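Local coordinates for Non-structural protein 3 (Porcine deltacoronavirus, PDB 6LN0) that probably recognises ADP-ribose through its macro domain and cleaves the viral polyprotein through its papain-like protease domain, at residues 193-198 / 226-231; 172-177 / 212-217; 29-34 / 81-86; 22-27 / 148-153. All coordinates share one frame; numbering follows the deposited sequence.

Interaction 1 (193-198 / 226-231); sequences NLFDGE and LNLQQY
The ring of Phe195 has Leu228 over one face: Leu228 CB stands 3.9 Å from the ring centroid, 29° off the normal, a CH-pi contact, and its CD1 lies above the same face but displaced toward the rim. The closest atom pair is Phe195 CZ to Leu228 CB, 3.5 Å. The Gln229 backbone N approaches obliquely, while Gln229 OE1 comes to 3.9 Å from CZ of Phe195 with its amide turned 64° from the ring plane. Phe200 makes an edge-to-face stack with the ring of Phe195. The ring reaches this place because CG of Phe195 is anti to its backbone N (chi1 -165°), which sends it from the short edge strand 194-195 toward the helix. That strand borders a small sheet consistent with the ubiquitin-like beta-grasp domain found before coronavirus papain-like proteases, and residues 226-231 begin helix 228-237. The helix opens with a capping box: Gln230 N donates to Asn227 OD1 at 3.0 Å from above the carbonyl plane, and Asn227 N donates back to Gln230 OE1 at 3.1 Å, in plane and on a lone pair. Next to the ring, Gln229 presents carbon rather than its amide to two oxygens. Its CG is 3.3 Å from Gly197 O, and the same CG meets Glu198 OE1 at 3.3 Å, the glutamate side chain crossing at about a right angle after its bend at chi2. Gly197 O also takes a CA-H...O contact from Gln229 CA at 3.5 Å.

Interaction 2 (172-177 / 212-217); sequences TTTDYD and EVTEEV
Glu212 ends strand 209-212, which runs parallel to strand 168-173 in a four-stranded mixed sheet consistent with the ubiquitin-like beta-grasp fold. Its N donates to Thr173 O at 2.8 Å with an N-H...O angle of 162°, coming from above the carbonyl plane. Its side chain, CG anti to the backbone N, bends at chi2 and brings OE1 within 3.4 Å of Thr172 OG1, a weak pairing at best: the hydroxyl also makes a weak hydrogen bond with Thr180 O, and the same OE1 has a long, weak ion pair with Lys182 NZ. Val213 then centres an inverse gamma turn. Its side chain leaves this contact for Phe195 and Leu228, and the chain swings out of the sheet. Thr214 caps helix 215-223, its OG1 accepting from Val217 N at 3.2 Å, nearly straight at 161°. The methyl CG2 of Thr214 faces CG2 of Thr174, 4.3 Å away. Thr174 lies inside an ST turn, in which Thr173 OG1 accepts from Asp175 N at 2.9 Å; the methyl of Thr173 sits over the centre of one face of the Tyr176 ring. In the first turn of the helix, Val217 points back at the first segment. Its CG1 is anti to the backbone N, so the other branch does the touching: CG2 of Val217 lies 4.0 Å from Thr174 CB.

Interaction 3 (29-34 / 81-86); sequences SVLVNP and LGVACI
Leu31, Val83 and Ile86 form the apolar centre, on one face of the parallel strand pair 29-34 and 83-86 in the central sheet of the macro domain. Val83 CG1, anti to its backbone N, touches Leu31 CB at 3.7 Å. Farther along, Leu31 CD2 is 4.4 Å from Ile86 CG1, and the other branch of that isoleucine, CG2, meets Asn33 CB at 3.9 Å. Helix 44-53 packs over Leu31 and Asn33 through Ile49, and the amide of Asn33 donates from ND2 to Asn41 OD1. The reverse face carries Val30 and Cys85: Val30 CG2 lies 3.7 Å from Cys85 SG, which occupies the crowded position between its own backbone N and carbonyl carbon. The strand axes cross at -36°, and the pairing is interrupted by a beta bulge: Ser29 pairs with Val83, yet the next residue, Val30, pairs with Cys85. Ala84 is the extra residue, with backbone angles close to helical. Beyond the bulge the ladder is regular, Leu31 N donating to Cys85 O at 3.0 Å and 169°. At the bulge, Ser29 O receives two N-H groups. Ala84 N reaches a lone pair of Ser29 O in plane at 2.8 Å, though bent to 134°, and Cys85 N adds a weak bond to Ser29 O at 3.4 Å. The hydroxyl of Ser29 is hydrogen-bonded to His116 ND1 and to Asp27 N, not to the partner strand, while at the outer end Ser29 N donates in the carbonyl plane to Gly82 O, 2.9 Å away.

Interaction 4 (22-27 / 148-153); sequences ASIKFD and RVTLVT
Arg148 grips one backbone oxygen with both terminal nitrogens: NH2 lies 3.2 Å from Lys25 O and NH1 lies 3.3 Å from that same Lys25 O. Arg148 takes it end-on, with Lys25 O 1° out of the guanidinium plane, NH2 nearly along the C=O axis and NH1 on a lone pair. An extended chain, from CG anti to the backbone N out to NE, carries the group there from the strand, and NE is held by a salt bridge to Glu15 OE2, a second anchor for the group. The guanidinium is sandwiched. Lys25 CE lies over one face toward the rim, and Thr150 OG1 stands 3.5 Å above the opposite face, itself hydrogen-bonded to His116 NE2. The lysine chain, bent at chi3 and chi4, leaves NZ of Lys25 just 4.1 Å from Arg148 NH2, an unfavourable pairing that Glu15 may partly offset. Asp27 shows its CB to the guanidinium edge, its carboxylate being salt-bridged to Lys7. Farther along, the contact turns apolar and tip to tip: Ile24 CD1 touches Val152 CG2 at 3.6 Å and Thr150 CG2 at 3.8 Å. The Ile24 CB, in turn, lies over one face of the Phe26 ring. Residues 24-27 pass over strand 146-152 of the macro domain sheet with end-to-end directions 152° apart. That strand lies between 10-17 and 117-120, whose Val17 and Val118 also touch Ile24, while Leu151 points away from the loop, and it and Val149 pack on helix 131-141.

Overall arrangement
The four contacts fall into two pairs along an elongated chain. Interactions 3 and 4 lie in the macro domain sheet, centres 9 Å apart, and meet at Phe26: its CE1 is 3.6 Å from Val83 CG2. Interaction 3 is nested in the loop that interaction 4 closes. Interactions 1 and 2, centres 10 Å apart, reach the same small sheet, and their helices, 228-237 and 215-223, are consecutive. Their segments alternate in sequence, and Val213 CG2 joins them, 3.6 Å from Phe195 CB and 3.9 Å from Leu228 CD1. Between the pairs, nearest atoms are about 26 to 37 Å apart. The zinc ligands Cys334, Cys335, Cys360 and Cys363 belong to none of the four contacts.

Interaction 1 (193-198 / 226-231)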
loop_
_atom_site.group_PDB
_atom_site.type_symbol
_atom_site.label_atom_id
_atom_site.label_comp_id
_atom_site.label_asym_id
_atom_site.label_seq_id
_atom_site.Cartn_x
_atom_site.Cartn_y
_atom_site.Cartn_z
ATOM N N ASN A 193 5.680 2.480 -0.850
ATOM C CA ASN A 193 5.340 1.081 -0.655
ATOM C C ASN A 193 3.836 0.922 -0.458
ATOM O O ASN A 193 3.375 0.295 0.491
ATOM C CB ASN A 193 6.107 0.491 0.526
ATOM C CG ASN A 193 7.486 0.072 0.159
ATOM O OD1 ASN A 193 7.686 -0.594 -0.852
ATOM N ND2 ASN A 193 8.461 0.458 0.974
ATOM N N LEU A 194 3.065 1.520 -1.353
ATOM C CA LEU A 194 1.620 1.443 -1.221
ATOM C C LEU A 194 1.169 0.004 -1.362
ATOM O O LEU A 194 1.549 -0.682 -2.314
ATOM C CB LEU A 194 0.938 2.330 -2.259
ATOM C CG LEU A 194 1.413 3.760 -2.048
ATOM C CD1 LEU A 194 0.611 4.720 -2.885
ATOM C CD2 LEU A 194 1.326 4.090 -0.559
ATOM N N PHE A 195 0.361 -0.447 -0.397
ATOM C CA PHE A 195 -0.135 -1.815 -0.332
ATOM C C PHE A 195 -1.660 -1.830 -0.378
ATOM O O PHE A 195 -2.327 -1.133 0.393
ATOM C CB PHE A 195 0.381 -2.517 0.926
ATOM C CG PHE A 195 0.218 -3.997 0.894
ATOM C CD1 PHE A 195 1.015 -4.778 0.077
ATOM C CD2 PHE A 195 -0.742 -4.620 1.680
ATOM C CE1 PHE A 195 0.858 -6.154 0.043
ATOM C CE2 PHE A 195 -0.897 -6.001 1.659
ATOM C CZ PHE A 195 -0.105 -6.762 0.835
ATOM N N ASP A 196 -2.188 -2.643 -1.281
ATOM C CA ASP A 196 -3.584 -2.802 -1.658
ATOM C C ASP A 196 -4.395 -3.654 -0.685
ATOM O O ASP A 196 -5.627 -3.688 -0.785
ATOM C CB ASP A 196 -3.599 -3.476 -3.032
ATOM C CG ASP A 196 -4.906 -3.370 -3.720
ATOM O OD1 ASP A 196 -5.508 -2.271 -3.678
ATOM O OD2 ASP A 196 -5.317 -4.387 -4.326
ATOM N N GLY A 197 -3.743 -4.355 0.233
ATOM C CA GLY A 197 -4.345 -5.464 0.926
ATOM C C GLY A 197 -3.996 -6.812 0.327
ATOM O O GLY A 197 -4.053 -7.825 1.035
ATOM N N GLU A 198 -3.618 -6.842 -0.953
ATOM C CA GLU A 198 -3.148 -8.038 -1.641
ATOM C C GLU A 198 -1.745 -7.891 -2.212
ATOM O O GLU A 198 -0.956 -8.837 -2.161
ATOM C CB GLU A 198 -4.121 -8.405 -2.773
ATOM C CG GLU A 198 -4.545 -9.880 -2.799
ATOM C CD GLU A 198 -5.461 -10.279 -1.624
ATOM O OE1 GLU A 198 -4.996 -11.020 -0.715
ATOM O OE2 GLU A 198 -6.649 -9.866 -1.621
ATOM N N LEU A 226 2.375 -12.347 11.014
ATOM C CA LEU A 226 1.474 -12.186 9.886
ATOM C C LEU A 226 2.249 -11.688 8.682
ATOM O O LEU A 226 3.147 -10.855 8.816
ATOM C CB LEU A 226 0.335 -11.212 10.207
ATOM C CG LEU A 226 -0.365 -11.304 11.560
ATOM C CD1 LEU A 226 -1.363 -10.163 11.679
ATOM C CD2 LEU A 226 -1.047 -12.657 11.768
ATOM N N ASN A 227 1.899 -12.190 7.503
ATOM C CA ASN A 227 2.272 -11.475 6.293
ATOM C C ASN A 227 1.382 -10.244 6.148
ATOM O O ASN A 227 0.550 -9.943 7.008
ATOM C CB ASN A 227 2.190 -12.387 5.069
ATOM C CG ASN A 227 0.788 -12.910 4.794
ATOM O OD1 ASN A 227 -0.184 -12.153 4.716
ATOM N ND2 ASN A 227 0.694 -14.215 4.572
ATOM N N LEU A 228 1.535 -9.531 5.031
ATOM C CA LEU A 228 0.924 -8.209 4.919
ATOM C C LEU A 228 -0.564 -8.288 4.623
ATOM O O LEU A 228 -1.327 -7.434 5.090
ATOM C CB LEU A 228 1.628 -7.389 3.838
ATOM C CG LEU A 228 3.061 -6.981 4.173
ATOM C CD1 LEU A 228 3.571 -5.946 3.181
ATOM C CD2 LEU A 228 3.158 -6.454 5.585
ATOM N N GLN A 229 -0.987 -9.252 3.799
ATOM C CA GLN A 229 -2.411 -9.515 3.637
ATOM C C GLN A 229 -3.065 -9.707 5.001
ATOM O O GLN A 229 -4.047 -9.036 5.343
ATOM C CB GLN A 229 -2.634 -10.761 2.777
ATOM C CG GLN A 229 -2.363 -10.590 1.307
ATOM C CD GLN A 229 -0.949 -11.001 0.914
ATOM O OE1 GLN A 229 0.037 -10.634 1.577
ATOM N NE2 GLN A 229 -0.841 -11.767 -0.172
ATOM N N GLN A 230 -2.503 -10.611 5.804
ATOM C CA GLN A 230 -3.041 -10.850 7.128
ATOM C C GLN A 230 -2.974 -9.595 7.976
ATOM O O GLN A 230 -3.896 -9.305 8.745
ATOM C CB GLN A 230 -2.291 -11.997 7.795
ATOM C CG GLN A 230 -2.343 -13.276 7.001
ATOM C CD GLN A 230 -1.599 -14.393 7.682
ATOM O OE1 GLN A 230 -0.386 -14.312 7.873
ATOM N NE2 GLN A 230 -2.324 -15.442 8.075
ATOM N N TYR A 231 -1.894 -8.832 7.853
ATOM C CA TYR A 231 -1.747 -7.681 8.729
ATOM C C TYR A 231 -2.827 -6.647 8.441
ATOM O O TYR A 231 -3.374 -6.034 9.360
ATOM C CB TYR A 231 -0.350 -7.075 8.574
ATOM C CG TYR A 231 -0.054 -6.036 9.614
ATOM C CD1 TYR A 231 0.046 -6.378 10.946
ATOM C CD2 TYR A 231 0.079 -4.709 9.268
ATOM C CE1 TYR A 231 0.287 -5.423 11.900
ATOM C CE2 TYR A 231 0.322 -3.749 10.217
ATOM C CZ TYR A 231 0.439 -4.100 11.516
ATOM O OH TYR A 231 0.683 -3.122 12.450
#

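Interaction 2 (172-177 / 212-217)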
loop_
_atom_site.group_PDB
_atom_site.type_symbol
_atom_site.label_atom_id
_atom_site.label_comp_id
_atom_site.label_asym_id
_atom_site.label_seq_id
_atom_site.Cartn_x
_atom_site.Cartn_y
_atom_site.Cartn_z
ATOM N N THR A 172 -3.184 7.359 2.578
ATOM C CA THR A 172 -2.335 6.307 3.108
ATOM C C THR A 172 -2.509 6.214 4.615
ATOM O O THR A 172 -2.924 7.176 5.270
ATOM C CB THR A 172 -0.840 6.551 2.830
ATOM O OG1 THR A 172 -0.316 7.453 3.816
ATOM C CG2 THR A 172 -0.623 7.127 1.466
ATOM N N THR A 173 -2.126 5.054 5.162
ATOM C CA THR A 173 -2.166 4.846 6.599
ATOM C C THR A 173 -1.096 3.826 6.970
ATOM O O THR A 173 -0.697 2.995 6.147
ATOM C CB THR A 173 -3.583 4.378 7.052
ATOM O OG1 THR A 173 -3.627 4.194 8.479
ATOM C CG2 THR A 173 -3.985 3.048 6.375
ATOM N N THR A 174 -0.619 3.896 8.208
ATOM C CA THR A 174 0.169 2.802 8.767
ATOM C C THR A 174 -0.641 1.980 9.769
ATOM O O THR A 174 -0.138 0.990 10.309
ATOM C CB THR A 174 1.454 3.349 9.416
ATOM O OG1 THR A 174 1.128 4.056 10.614
ATOM C CG2 THR A 174 2.175 4.315 8.472
ATOM N N ASP A 175 -1.928 2.293 9.889
ATOM C CA ASP A 175 -2.683 2.303 11.132
ATOM C C ASP A 175 -4.081 1.700 11.004
ATOM O O ASP A 175 -4.578 1.021 11.907
ATOM C CB ASP A 175 -2.841 3.769 11.565
ATOM C CG ASP A 175 -2.437 3.990 12.973
ATOM O OD1 ASP A 175 -2.078 2.986 13.600
ATOM O OD2 ASP A 175 -2.485 5.148 13.454
ATOM N N TYR A 176 -4.729 2.017 9.890
ATOM C CA TYR A 176 -6.174 2.183 9.822
ATOM C C TYR A 176 -6.728 2.890 11.068
ATOM O O TYR A 176 -7.841 2.620 11.521
ATOM C CB TYR A 176 -6.808 0.820 9.537
ATOM C CG TYR A 176 -6.715 0.577 8.054
ATOM C CD1 TYR A 176 -7.618 1.200 7.190
ATOM C CD2 TYR A 176 -5.674 -0.178 7.495
ATOM C CE1 TYR A 176 -7.543 1.034 5.824
ATOM C CE2 TYR A 176 -5.587 -0.352 6.112
ATOM C CZ TYR A 176 -6.535 0.266 5.284
ATOM O OH TYR A 176 -6.513 0.151 3.908
ATOM N N ASP A 177 -5.952 3.819 11.611
ATOM C CA ASP A 177 -6.407 4.778 12.609
ATOM C C ASP A 177 -6.289 6.152 11.961
ATOM O O ASP A 177 -7.234 6.619 11.313
ATOM C CB ASP A 177 -5.579 4.668 13.898
ATOM C CG ASP A 177 -5.938 5.735 14.936
ATOM O OD1 ASP A 177 -7.086 6.204 14.939
ATOM O OD2 ASP A 177 -5.078 6.103 15.767
ATOM N N GLU A 212 0.723 2.206 3.820
ATOM C CA GLU A 212 2.095 2.614 3.570
ATOM C C GLU A 212 2.997 1.670 4.337
ATOM O O GLU A 212 3.100 1.751 5.561
ATOM C CB GLU A 212 2.305 4.053 4.011
ATOM C CG GLU A 212 3.770 4.448 4.159
ATOM C CD GLU A 212 4.011 5.900 3.778
ATOM O OE1 GLU A 212 3.005 6.593 3.470
ATOM O OE2 GLU A 212 5.200 6.333 3.776
ATOM N N VAL A 213 3.636 0.750 3.641
ATOM C CA VAL A 213 4.393 -0.273 4.348
ATOM C C VAL A 213 5.764 0.277 4.720
ATOM O O VAL A 213 6.726 0.167 3.954
ATOM C CB VAL A 213 4.472 -1.561 3.512
ATOM C CG1 VAL A 213 5.335 -2.622 4.209
ATOM C CG2 VAL A 213 3.064 -2.082 3.251
ATOM N N THR A 214 5.849 0.911 5.886
ATOM C CA THR A 214 7.125 1.386 6.388
ATOM C C THR A 214 7.885 0.199 6.955
ATOM O O THR A 214 7.456 -0.951 6.836
ATOM C CB THR A 214 6.936 2.464 7.442
ATOM O OG1 THR A 214 6.336 1.888 8.610
ATOM C CG2 THR A 214 6.095 3.596 6.903
ATOM N N GLU A 215 9.026 0.448 7.583
ATOM C CA GLU A 215 9.717 -0.662 8.227
ATOM C C GLU A 215 9.148 -0.942 9.609
ATOM O O GLU A 215 9.278 -2.064 10.106
ATOM C CB GLU A 215 11.232 -0.400 8.294
ATOM C CG GLU A 215 12.010 -0.918 7.058
ATOM C CD GLU A 215 12.563 -2.351 7.218
ATOM O OE1 GLU A 215 12.523 -3.138 6.239
ATOM O OE2 GLU A 215 13.049 -2.691 8.321
ATOM N N GLU A 216 8.500 0.052 10.220
ATOM C CA GLU A 216 7.736 -0.191 11.438
ATOM C C GLU A 216 6.540 -1.108 11.170
ATOM O O GLU A 216 6.204 -1.964 12.003
ATOM C CB GLU A 216 7.281 1.139 12.024
ATOM C CG GLU A 216 6.930 1.062 13.495
ATOM C CD GLU A 216 6.169 2.293 13.976
ATOM O OE1 GLU A 216 5.193 2.705 13.299
ATOM O OE2 GLU A 216 6.555 2.853 15.029
ATOM N N VAL A 217 5.883 -0.941 10.015
ATOM C CA VAL A 217 4.824 -1.868 9.631
ATOM C C VAL A 217 5.381 -3.280 9.484
ATOM O O VAL A 217 4.817 -4.242 10.014
ATOM C CB VAL A 217 4.127 -1.409 8.341
ATOM C CG1 VAL A 217 3.201 -2.520 7.831
ATOM C CG2 VAL A 217 3.360 -0.097 8.568
#

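Interaction 3 (29-34 / 81-86)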
loop_
_atom_site.group_PDB
_atom_site.type_symbol
_atom_site.label_atom_id
_atom_site.label_comp_id
_atom_site.label_asym_id
_atom_site.label_seq_id
_atom_site.Cartn_x
_atom_site.Cartn_y
_atom_site.Cartn_z
ATOM N N SER A 29 20.244 26.083 -28.601
ATOM C CA SER A 29 18.872 25.839 -28.210
ATOM C C SER A 29 17.908 26.328 -29.274
ATOM O O SER A 29 18.221 27.197 -30.087
ATOM C CB SER A 29 18.572 26.533 -26.883
ATOM O OG SER A 29 19.570 26.250 -25.912
ATOM N N VAL A 30 16.719 25.742 -29.263
ATOM C CA VAL A 30 15.589 26.280 -30.000
ATOM C C VAL A 30 14.837 27.171 -29.032
ATOM O O VAL A 30 14.263 26.692 -28.052
ATOM C CB VAL A 30 14.688 25.178 -30.552
ATOM C CG1 VAL A 30 13.402 25.790 -31.125
ATOM C CG2 VAL A 30 15.439 24.393 -31.604
ATOM N N LEU A 31 14.865 28.472 -29.288
ATOM C CA LEU A 31 14.160 29.427 -28.453
ATOM C C LEU A 31 12.791 29.648 -29.060
ATOM O O LEU A 31 12.693 30.087 -30.212
ATOM C CB LEU A 31 14.944 30.732 -28.366
ATOM C CG LEU A 31 14.310 31.880 -27.604
ATOM C CD1 LEU A 31 14.266 31.556 -26.115
ATOM C CD2 LEU A 31 15.104 33.152 -27.857
ATOM N N VAL A 32 11.737 29.335 -28.301
ATOM C CA VAL A 32 10.373 29.505 -28.787
ATOM C C VAL A 32 9.910 30.935 -28.540
ATOM O O VAL A 32 10.101 31.491 -27.453
ATOM C CB VAL A 32 9.401 28.503 -28.131
ATOM C CG1 VAL A 32 8.040 28.682 -28.743
ATOM C CG2 VAL A 32 9.859 27.064 -28.324
ATOM N N ASN A 33 9.261 31.513 -29.542
ATOM C CA ASN A 33 8.771 32.891 -29.500
ATOM C C ASN A 33 7.256 32.881 -29.620
ATOM O O ASN A 33 6.724 32.578 -30.706
ATOM C CB ASN A 33 9.393 33.721 -30.627
ATOM C CG ASN A 33 8.921 35.182 -30.633
ATOM O OD1 ASN A 33 7.718 35.481 -30.724
ATOM N ND2 ASN A 33 9.881 36.101 -30.566
ATOM N N PRO A 34 6.522 33.204 -28.572
ATOM C CA PRO A 34 5.057 33.204 -28.653
ATOM C C PRO A 34 4.571 34.508 -29.270
ATOM O O PRO A 34 4.652 35.577 -28.656
ATOM C CB PRO A 34 4.628 33.054 -27.184
ATOM C CG PRO A 34 5.887 32.728 -26.419
ATOM C CD PRO A 34 6.981 33.415 -27.195
ATOM N N LEU A 81 24.694 33.946 -27.700
ATOM C CA LEU A 81 24.287 33.443 -26.400
ATOM C C LEU A 81 24.105 31.932 -26.361
ATOM O O LEU A 81 24.007 31.374 -25.262
ATOM C CB LEU A 81 22.996 34.140 -25.959
ATOM C CG LEU A 81 23.232 35.626 -25.648
ATOM C CD1 LEU A 81 22.167 36.514 -26.274
ATOM C CD2 LEU A 81 23.346 35.873 -24.143
ATOM N N GLY A 82 24.095 31.260 -27.512
ATOM C CA GLY A 82 23.850 29.831 -27.589
ATOM C C GLY A 82 22.522 29.442 -28.205
ATOM O O GLY A 82 22.147 28.269 -28.125
ATOM N N VAL A 83 21.802 30.385 -28.808
ATOM C CA VAL A 83 20.509 30.131 -29.432
ATOM C C VAL A 83 20.755 29.756 -30.890
ATOM O O VAL A 83 21.198 30.589 -31.690
ATOM C CB VAL A 83 19.586 31.350 -29.319
ATOM C CG1 VAL A 83 18.259 31.072 -29.981
ATOM C CG2 VAL A 83 19.386 31.718 -27.874
ATOM N N ALA A 84 20.472 28.492 -31.235
ATOM C CA ALA A 84 20.691 28.042 -32.603
ATOM C C ALA A 84 19.654 28.624 -33.543
ATOM O O ALA A 84 19.969 28.945 -34.692
ATOM C CB ALA A 84 20.670 26.517 -32.684
ATOM N N CYS A 85 18.412 28.758 -33.084
ATOM C CA CYS A 85 17.365 29.311 -33.929
ATOM C C CYS A 85 16.171 29.697 -33.063
ATOM O O CYS A 85 16.124 29.407 -31.864
ATOM C CB CYS A 85 16.957 28.315 -35.011
ATOM S SG CYS A 85 16.337 26.776 -34.307
ATOM N N ILE A 86 15.202 30.352 -33.704
ATOM C CA ILE A 86 14.011 30.891 -33.062
ATOM C C ILE A 86 12.796 30.308 -33.762
ATOM O O ILE A 86 12.695 30.367 -34.988
ATOM C CB ILE A 86 13.985 32.430 -33.114
ATOM C CG1 ILE A 86 15.078 33.002 -32.216
ATOM C CG2 ILE A 86 12.622 32.989 -32.700
ATOM C CD1 ILE A 86 15.459 34.440 -32.541
#

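Interaction 4 (22-27 / 148-153)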
loop_
_atom_site.group_PDB
_atom_site.type_symbol
_atom_site.label_atom_id
_atom_site.label_comp_id
_atom_site.label_asym_id
_atom_site.label_seq_id
_atom_site.Cartn_x
_atom_site.Cartn_y
_atom_site.Cartn_z
ATOM N N ALA A 22 17.010 36.400 -21.306
ATOM C CA ALA A 22 18.438 36.708 -21.313
ATOM C C ALA A 22 19.215 35.916 -20.266
ATOM O O ALA A 22 20.408 35.665 -20.445
ATOM C CB ALA A 22 18.659 38.213 -21.097
ATOM N N SER A 23 18.557 35.483 -19.199
ATOM C CA SER A 23 19.199 34.731 -18.132
ATOM C C SER A 23 19.579 33.308 -18.520
ATOM O O SER A 23 20.530 32.761 -17.943
ATOM C CB SER A 23 18.268 34.636 -16.939
ATOM O OG SER A 23 17.029 34.065 -17.310
ATOM N N ILE A 24 18.891 32.707 -19.496
ATOM C CA ILE A 24 18.889 31.255 -19.595
ATOM C C ILE A 24 20.274 30.742 -19.969
ATOM O O ILE A 24 21.035 31.390 -20.702
ATOM C CB ILE A 24 17.812 30.813 -20.601
ATOM C CG1 ILE A 24 16.425 31.165 -20.086
ATOM C CG2 ILE A 24 17.871 29.311 -20.856
ATOM C CD1 ILE A 24 15.931 30.214 -18.990
ATOM N N LYS A 25 20.611 29.575 -19.436
ATOM C CA LYS A 25 21.801 28.820 -19.812
ATOM C C LYS A 25 21.520 28.079 -21.124
ATOM O O LYS A 25 20.919 26.998 -21.124
ATOM C CB LYS A 25 22.168 27.862 -18.680
ATOM C CG LYS A 25 23.236 26.810 -18.996
ATOM C CD LYS A 25 23.220 25.700 -17.944
ATOM C CE LYS A 25 23.521 24.335 -18.562
ATOM N NZ LYS A 25 24.126 24.454 -19.925
ATOM N N PHE A 26 21.957 28.649 -22.256
ATOM C CA PHE A 26 21.650 28.098 -23.572
ATOM C C PHE A 26 22.668 27.031 -23.992
ATOM O O PHE A 26 23.707 26.835 -23.360
ATOM C CB PHE A 26 21.593 29.203 -24.623
ATOM C CG PHE A 26 20.397 30.100 -24.497
ATOM C CD1 PHE A 26 19.140 29.664 -24.879
ATOM C CD2 PHE A 26 20.529 31.387 -24.001
ATOM C CE1 PHE A 26 18.030 30.502 -24.767
ATOM C CE2 PHE A 26 19.429 32.219 -23.882
ATOM C CZ PHE A 26 18.178 31.778 -24.268
ATOM N N ASP A 27 22.345 26.333 -25.087
ATOM C CA ASP A 27 23.133 25.215 -25.608
ATOM C C ASP A 27 22.637 24.808 -26.999
ATOM O O ASP A 27 21.989 23.762 -27.157
ATOM C CB ASP A 27 23.068 24.031 -24.639
ATOM C CG ASP A 27 23.855 22.820 -25.131
ATOM O OD1 ASP A 27 24.627 22.957 -26.111
ATOM O OD2 ASP A 27 23.696 21.724 -24.537
ATOM N N ARG A 148 16.820 17.433 -22.231
ATOM C CA ARG A 148 16.619 18.581 -21.355
ATOM C C ARG A 148 15.695 19.614 -22.010
ATOM O O ARG A 148 15.856 19.946 -23.192
ATOM C CB ARG A 148 17.973 19.194 -21.019
ATOM C CG ARG A 148 17.894 20.486 -20.259
ATOM C CD ARG A 148 19.190 21.291 -20.407
ATOM N NE ARG A 148 19.119 22.525 -19.632
ATOM C CZ ARG A 148 19.609 23.704 -20.015
ATOM N NH1 ARG A 148 19.471 24.752 -19.215
ATOM N NH2 ARG A 148 20.240 23.843 -21.176
ATOM N N VAL A 149 14.712 20.105 -21.244
ATOM C CA VAL A 149 13.740 21.103 -21.707
ATOM C C VAL A 149 13.585 22.190 -20.650
ATOM O O VAL A 149 13.511 21.897 -19.453
ATOM C CB VAL A 149 12.359 20.485 -22.015
ATOM C CG1 VAL A 149 11.428 21.554 -22.550
ATOM C CG2 VAL A 149 12.493 19.359 -23.006
ATOM N N THR A 150 13.492 23.442 -21.093
ATOM C CA THR A 150 13.488 24.594 -20.204
ATOM C C THR A 150 12.244 25.429 -20.452
ATOM O O THR A 150 12.075 25.976 -21.545
ATOM C CB THR A 150 14.731 25.451 -20.433
ATOM O OG1 THR A 150 15.900 24.722 -20.043
ATOM C CG2 THR A 150 14.638 26.735 -19.635
ATOM N N LEU A 151 11.389 25.543 -19.445
ATOM C CA LEU A 151 10.307 26.514 -19.479
ATOM C C LEU A 151 10.683 27.730 -18.658
ATOM O O LEU A 151 11.492 27.659 -17.730
ATOM C CB LEU A 151 8.996 25.952 -18.949
ATOM C CG LEU A 151 8.583 24.546 -19.312
ATOM C CD1 LEU A 151 9.118 23.709 -18.204
ATOM C CD2 LEU A 151 7.073 24.466 -19.354
ATOM N N VAL A 152 10.058 28.849 -18.997
ATOM C CA VAL A 152 10.447 30.154 -18.490
ATOM C C VAL A 152 9.197 30.866 -18.014
ATOM O O VAL A 152 8.198 30.924 -18.741
ATOM C CB VAL A 152 11.174 30.990 -19.561
ATOM C CG1 VAL A 152 11.458 32.399 -19.032
ATOM C CG2 VAL A 152 12.461 30.292 -19.996
ATOM N N THR A 153 9.267 31.435 -16.806
ATOM C CA THR A 153 8.060 31.933 -16.156
ATOM C C THR A 153 8.119 33.436 -15.842
ATOM O O THR A 153 7.585 34.242 -16.612
ATOM C CB THR A 153 7.783 31.072 -14.903
ATOM O OG1 THR A 153 6.637 31.563 -14.199
ATOM C CG2 THR A 153 9.014 30.962 -13.954
#